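Local coordinates for Ycf54-like protein (Synechocystis sp. PCC 6803, PDB 5M2P) that is probably a component of the Mg-protoporphyrin IX monomethylester cyclase and is required for protochlorophyllide formation in chlorophyll synthesis, at residues A5-A10 with F94-D99; Y9-Q14 with Y88-E93. All blocks are in the same frame, centred on the assembly; numbering follows the deposited sequence.

Contact 1: residues A5-A10 with F94-D99; sequences ATYYYA and FEAPSD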
loop_
_atom_site.group_PDB
_atom_site.type_symbol
_atom_site.label_atom_id
_atom_site.label_comp_id
_atom_site.label_asym_id
_atom_site.label_seq_id
_atom_site.Cartn_x
_atom_site.Cartn_y
_atom_site.Cartn_z
ATOM N N ALA A 5 -14.905 -1.827 -2.147
ATOM C CA ALA A 5 -14.322 -0.526 -1.839
ATOM C C ALA A 5 -13.184 -0.223 -2.816
ATOM O O ALA A 5 -12.606 -1.133 -3.427
ATOM C CB ALA A 5 -13.784 -0.552 -0.421
ATOM N N THR A 6 -12.852 1.051 -2.955
ATOM C CA THR A 6 -11.670 1.507 -3.686
ATOM C C THR A 6 -10.496 1.568 -2.731
ATOM O O THR A 6 -10.524 2.236 -1.691
ATOM C CB THR A 6 -11.835 2.891 -4.355
ATOM O OG1 THR A 6 -12.996 2.889 -5.194
ATOM C CG2 THR A 6 -10.656 3.241 -5.217
ATOM N N TYR A 7 -9.441 0.868 -3.131
ATOM C CA TYR A 7 -8.168 0.887 -2.450
ATOM C C TYR A 7 -7.154 1.652 -3.259
ATOM O O TYR A 7 -7.086 1.528 -4.487
ATOM C CB TYR A 7 -7.637 -0.545 -2.226
ATOM C CG TYR A 7 -8.514 -1.327 -1.280
ATOM C CD1 TYR A 7 -9.711 -1.904 -1.702
ATOM C CD2 TYR A 7 -8.172 -1.459 0.057
ATOM C CE1 TYR A 7 -10.546 -2.560 -0.806
ATOM C CE2 TYR A 7 -8.999 -2.119 0.951
ATOM C CZ TYR A 7 -10.187 -2.662 0.510
ATOM O OH TYR A 7 -11.011 -3.317 1.408
ATOM N N TYR A 8 -6.351 2.462 -2.569
ATOM C CA TYR A 8 -5.307 3.250 -3.174
ATOM C C TYR A 8 -3.991 2.686 -2.681
ATOM O O TYR A 8 -3.907 2.261 -1.530
ATOM C CB TYR A 8 -5.451 4.739 -2.755
ATOM C CG TYR A 8 -6.798 5.277 -3.080
ATOM C CD1 TYR A 8 -7.085 5.745 -4.349
ATOM C CD2 TYR A 8 -7.817 5.255 -2.147
ATOM C CE1 TYR A 8 -8.354 6.177 -4.672
ATOM C CE2 TYR A 8 -9.094 5.680 -2.456
ATOM C CZ TYR A 8 -9.366 6.129 -3.727
ATOM O OH TYR A 8 -10.632 6.559 -4.057
ATOM N N TYR A 9 -2.956 2.713 -3.521
ATOM C CA TYR A 9 -1.684 2.147 -3.132
ATOM C C TYR A 9 -0.518 3.006 -3.577
ATOM O O TYR A 9 -0.577 3.712 -4.591
ATOM C CB TYR A 9 -1.497 0.698 -3.648
ATOM C CG TYR A 9 -1.319 0.584 -5.142
ATOM C CD1 TYR A 9 -0.068 0.771 -5.732
ATOM C CD2 TYR A 9 -2.405 0.378 -5.990
ATOM C CE1 TYR A 9 0.090 0.731 -7.100
ATOM C CE2 TYR A 9 -2.251 0.300 -7.368
ATOM C CZ TYR A 9 -0.998 0.497 -7.925
ATOM O OH TYR A 9 -0.848 0.473 -9.285
ATOM N N ALA A 10 0.553 2.849 -2.802
ATOM C CA ALA A 10 1.890 3.310 -3.157
ATOM C C ALA A 10 2.808 2.086 -3.051
ATOM O O ALA A 10 2.930 1.517 -1.978
ATOM C CB ALA A 10 2.343 4.416 -2.202
ATOM N N PHE A 94 -7.506 0.396 -7.100
ATOM C CA PHE A 94 -8.246 -0.770 -7.571
ATOM C C PHE A 94 -9.458 -0.981 -6.685
ATOM O O PHE A 94 -9.497 -0.537 -5.548
ATOM C CB PHE A 94 -7.374 -2.036 -7.590
ATOM C CG PHE A 94 -6.778 -2.401 -6.268
ATOM C CD1 PHE A 94 -7.491 -3.133 -5.346
ATOM C CD2 PHE A 94 -5.487 -2.035 -5.943
ATOM C CE1 PHE A 94 -6.937 -3.498 -4.127
ATOM C CE2 PHE A 94 -4.916 -2.397 -4.730
ATOM C CZ PHE A 94 -5.623 -3.109 -3.806
ATOM N N GLU A 95 -10.471 -1.657 -7.206
ATOM C CA GLU A 95 -11.632 -2.036 -6.437
ATOM C C GLU A 95 -11.452 -3.481 -5.925
ATOM O O GLU A 95 -10.923 -4.364 -6.627
ATOM C CB GLU A 95 -12.902 -1.947 -7.291
ATOM C CG GLU A 95 -13.065 -0.643 -8.046
ATOM C CD GLU A 95 -13.382 0.511 -7.148
ATOM O OE1 GLU A 95 -14.366 0.394 -6.377
ATOM O OE2 GLU A 95 -12.663 1.542 -7.235
ATOM N N ALA A 96 -11.933 -3.753 -4.719
ATOM C CA ALA A 96 -11.866 -5.102 -4.150
ATOM C C ALA A 96 -12.911 -5.240 -3.066
ATOM O O ALA A 96 -13.328 -4.230 -2.489
ATOM C CB ALA A 96 -10.494 -5.377 -3.574
ATOM N N PRO A 97 -13.327 -6.478 -2.751
ATOM C CA PRO A 97 -12.904 -7.709 -3.387
ATOM C C PRO A 97 -13.465 -7.897 -4.782
ATOM O O PRO A 97 -14.578 -7.487 -5.068
ATOM C CB PRO A 97 -13.496 -8.785 -2.479
ATOM C CG PRO A 97 -14.740 -8.169 -1.965
ATOM C CD PRO A 97 -14.327 -6.741 -1.702
ATOM N N SER A 98 -12.682 -8.549 -5.618
ATOM C CA SER A 98 -13.066 -8.932 -6.964
ATOM C C SER A 98 -12.487 -10.340 -7.246
ATOM O O SER A 98 -11.713 -10.883 -6.440
ATOM C CB SER A 98 -12.498 -7.920 -7.958
ATOM O OG SER A 98 -11.074 -8.029 -7.972
ATOM N N ASP A 99 -12.798 -10.900 -8.409
ATOM C CA ASP A 99 -12.201 -12.177 -8.790
ATOM C C ASP A 99 -10.689 -12.086 -8.800
ATOM O O ASP A 99 -10.007 -12.984 -8.310
ATOM C CB ASP A 99 -12.648 -12.643 -10.184
ATOM C CG ASP A 99 -13.980 -13.276 -10.180
ATOM O OD1 ASP A 99 -14.750 -13.096 -9.209
ATOM O OD2 ASP A 99 -14.248 -14.007 -11.160
HETATM O O HOH W 1 -13.214 -4.405 0.562
#
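Phe94 takes the crowded first torsion, with CG between its backbone N and carbonyl carbon (chi1 58°), and so swings its ring back over the strand facing it. The strand pairing brings Tyr7 CB over one face of that ring, toward the rim, 3.9 Å from the Phe94 centroid in a CH-pi contact; CG anti to the carbonyl carbon (chi1 -66°) then sends the Tyr7 ring on toward Ala96. The ring planes differ by only 14°, but a large offset leaves the contact to Tyr7 CB and not to a face-to-face stack. Farther out, the Tyr7 ring carbon CE1 sits 3.9 Å from Ala96 CB. At the other end, Tyr9 CD2 meets the edge of the Phe94 ring, 3.9 Å from Phe94 CD2; Phe51 touches both Phe94 and Tyr9 to complete an aromatic cluster. A water bonded to Tyr7 OH donates to Ala96 O and so ties the phenol rim to the backbone. On the opposite face of the sheet Thr6 turns OG1 anti to its carbonyl carbon, and Glu95 bends at chi2 so that its carboxylate curls back across the strands. Thr6 OG1 donates to the syn lone pair of Glu95 OE2 over a very short 2.5 Å. Between the two layers, Tyr7 N gives a nearly straight bond to Phe94 O at 2.8 Å, with Phe94 N returning one to Tyr7 O, and Ala5 pairs likewise with Ala96. Hydrogen-bonded pairs thus flank the non-hydrogen-bonded Thr6–Glu95 pair, the regular register of an antiparallel sheet, here joining its N-terminal strand to an edge strand, 90-96.

Contact 2: residues Y9-Q14 with Y88-E93; sequences YALASQ and YVLTGE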
loop_
_atom_site.group_PDB
_atom_site.type_symbol
_atom_site.label_atom_id
_atom_site.label_comp_id
_atom_site.label_asym_id
_atom_site.label_seq_id
_atom_site.Cartn_x
_atom_site.Cartn_y
_atom_site.Cartn_z
ATOM N N TYR A 9 -2.956 2.713 -3.521
ATOM C CA TYR A 9 -1.684 2.147 -3.132
ATOM C C TYR A 9 -0.518 3.006 -3.577
ATOM O O TYR A 9 -0.577 3.712 -4.591
ATOM C CB TYR A 9 -1.497 0.698 -3.648
ATOM C CG TYR A 9 -1.319 0.584 -5.142
ATOM C CD1 TYR A 9 -0.068 0.771 -5.732
ATOM C CD2 TYR A 9 -2.405 0.378 -5.990
ATOM C CE1 TYR A 9 0.090 0.731 -7.100
ATOM C CE2 TYR A 9 -2.251 0.300 -7.368
ATOM C CZ TYR A 9 -0.998 0.497 -7.925
ATOM O OH TYR A 9 -0.848 0.473 -9.285
ATOM N N ALA A 10 0.553 2.849 -2.802
ATOM C CA ALA A 10 1.890 3.310 -3.157
ATOM C C ALA A 10 2.808 2.086 -3.051
ATOM O O ALA A 10 2.930 1.517 -1.978
ATOM C CB ALA A 10 2.343 4.416 -2.202
ATOM N N LEU A 11 3.423 1.706 -4.162
ATOM C CA LEU A 11 4.279 0.528 -4.238
ATOM C C LEU A 11 5.736 0.941 -4.293
ATOM O O LEU A 11 6.110 1.765 -5.111
ATOM C CB LEU A 11 3.930 -0.243 -5.496
ATOM C CG LEU A 11 4.630 -1.594 -5.638
ATOM C CD1 LEU A 11 3.986 -2.635 -4.765
ATOM C CD2 LEU A 11 4.556 -2.034 -7.077
ATOM N N ALA A 12 6.533 0.365 -3.413
ATOM C CA ALA A 12 7.946 0.625 -3.303
ATOM C C ALA A 12 8.714 -0.696 -3.448
ATOM O O ALA A 12 8.149 -1.776 -3.303
ATOM C CB ALA A 12 8.250 1.172 -1.913
ATOM N N SER A 13 10.025 -0.591 -3.645
ATOM C CA SER A 13 10.893 -1.744 -3.456
ATOM C C SER A 13 11.068 -1.966 -1.955
ATOM O O SER A 13 11.012 -1.050 -1.155
ATOM C CB SER A 13 12.251 -1.533 -4.126
ATOM O OG SER A 13 12.996 -0.535 -3.435
ATOM N N GLN A 14 11.315 -3.221 -1.565
ATOM C CA GLN A 14 11.663 -3.511 -0.179
ATOM C C GLN A 14 12.944 -2.783 0.235
ATOM O O GLN A 14 13.024 -2.253 1.317
ATOM C CB GLN A 14 11.737 -5.027 0.026
ATOM C CG GLN A 14 10.329 -5.635 -0.125
ATOM C CD GLN A 14 10.323 -7.138 -0.021
ATOM O OE1 GLN A 14 11.218 -7.732 0.599
ATOM N NE2 GLN A 14 9.332 -7.751 -0.629
ATOM N N TYR A 88 9.581 8.131 -4.441
ATOM C CA TYR A 88 10.012 7.007 -5.290
ATOM C C TYR A 88 9.110 5.771 -5.058
ATOM O O TYR A 88 9.513 4.762 -4.480
ATOM C CB TYR A 88 11.507 6.705 -5.093
ATOM C CG TYR A 88 12.044 5.735 -6.115
ATOM C CD1 TYR A 88 12.027 6.047 -7.457
ATOM C CD2 TYR A 88 12.541 4.481 -5.737
ATOM C CE1 TYR A 88 12.510 5.178 -8.415
ATOM C CE2 TYR A 88 13.021 3.594 -6.691
ATOM C CZ TYR A 88 12.994 3.931 -8.032
ATOM O OH TYR A 88 13.445 3.069 -9.013
ATOM N N VAL A 89 7.863 5.926 -5.500
ATOM C CA VAL A 89 6.821 4.933 -5.420
ATOM C C VAL A 89 5.959 4.992 -6.685
ATOM O O VAL A 89 5.786 6.059 -7.278
ATOM C CB VAL A 89 5.920 5.128 -4.182
ATOM C CG1 VAL A 89 6.689 4.848 -2.919
ATOM C CG2 VAL A 89 5.313 6.510 -4.168
ATOM N N LEU A 90 5.380 3.847 -7.034
ATOM C CA LEU A 90 4.366 3.742 -8.088
ATOM C C LEU A 90 3.011 3.786 -7.409
ATOM O O LEU A 90 2.817 3.127 -6.393
ATOM C CB LEU A 90 4.513 2.417 -8.836
ATOM C CG LEU A 90 5.792 2.329 -9.653
ATOM C CD1 LEU A 90 6.111 0.868 -9.962
ATOM C CD2 LEU A 90 5.679 3.167 -10.915
ATOM N N THR A 91 2.070 4.567 -7.909
ATOM C CA THR A 91 0.772 4.686 -7.242
ATOM C C THR A 91 -0.352 4.280 -8.174
ATOM O O THR A 91 -0.209 4.258 -9.398
ATOM C CB THR A 91 0.514 6.101 -6.750
ATOM O OG1 THR A 91 0.497 6.992 -7.862
ATOM C CG2 THR A 91 1.587 6.532 -5.758
ATOM N N GLY A 92 -1.480 3.958 -7.569
ATOM C CA GLY A 92 -2.662 3.588 -8.332
ATOM C C GLY A 92 -3.800 3.238 -7.418
ATOM O O GLY A 92 -3.763 3.529 -6.223
ATOM N N GLU A 93 -4.816 2.617 -7.990
ATOM C CA GLU A 93 -6.014 2.259 -7.241
ATOM C C GLU A 93 -6.655 1.043 -7.875
ATOM O O GLU A 93 -6.403 0.728 -9.031
ATOM C CB GLU A 93 -7.029 3.408 -7.205
ATOM C CG GLU A 93 -7.677 3.706 -8.527
ATOM C CD GLU A 93 -8.537 4.950 -8.476
ATOM O OE1 GLU A 93 -9.767 4.815 -8.666
ATOM O OE2 GLU A 93 -7.988 6.043 -8.236
HETATM O O HOH W 2 1.231 1.901 -10.187
HETATM O O HOH W 3 10.615 2.135 -4.492
#
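Tyr9 opens the segment with its ring folded onto the neighbouring strand: CG stands in the crowded position between backbone N and carbonyl carbon (chi1 70°), which lays the phenol across Gly92. Gly92 N lies over the middle of the ring, and Gly92 CA makes a CH-pi contact 3.8 Å from the centroid. Beneath this lid the two residues form a hydrogen-bonded pair. Tyr9 N reaches Gly92 O at 2.9 Å but from above the carbonyl plane, whereas Gly92 N approaches Tyr9 O in plane at 3.1 Å. At the ring tip, a water bonded to Tyr9 OH donates a hydrogen bond to Thr91 O. Ala10 turns to the other face, where its CB rests 4.1 Å from Val89 CG2 and about as close to Thr91 CG2; helix 76-86 packs on this side through Val82 and Lys83. Leu11 returns to the Tyr9 face and forms the second hydrogen-bonded pair, its N pointing almost straight (171°) at Leu90 O over 2.7 Å, with Leu90 N answering to Leu11 O at 2.9 Å. With CG anti to the backbone N, Leu11 packs against Ala64 and Ala70, while Leu90 touches Lys63 of helix 58-63. Ala12 CB then meets the second Val89 methyl, CG1, at 4.1 Å. Near Ser13 the strands part, and a water bridges Ser13 N to Tyr88 O; Ser13 OG bonds Phe16 N as the N-cap of the helix that follows. An aromatic side chain laid over its cross-strand glycine partner is the aromatic rescue of glycine, a recognised motif of antiparallel sheets, found here at an edge strand of the sheet.

Contacts 1 and 2 are successive stretches of one antiparallel strand pair, 5-13 against 90-96, with centres about 14 Å apart. Tyr9 and Ala10 belong to both, and Tyr9 is the joint: its ring touches Phe94 in contact 1 and lies over Gly92 in contact 2. Glu93 bridges them on the other face, where its CB packs 3.3 Å from Tyr7 O and its OE2 lies 3.6 Å from Tyr8 CE1. Strand 5-13 also pairs with strand 68-73 through Tyr8, Ala10 and Ala12, which makes it an inner strand of the four-stranded sheet. Helices 58-63 and 76-86 pack against opposite faces of this pair.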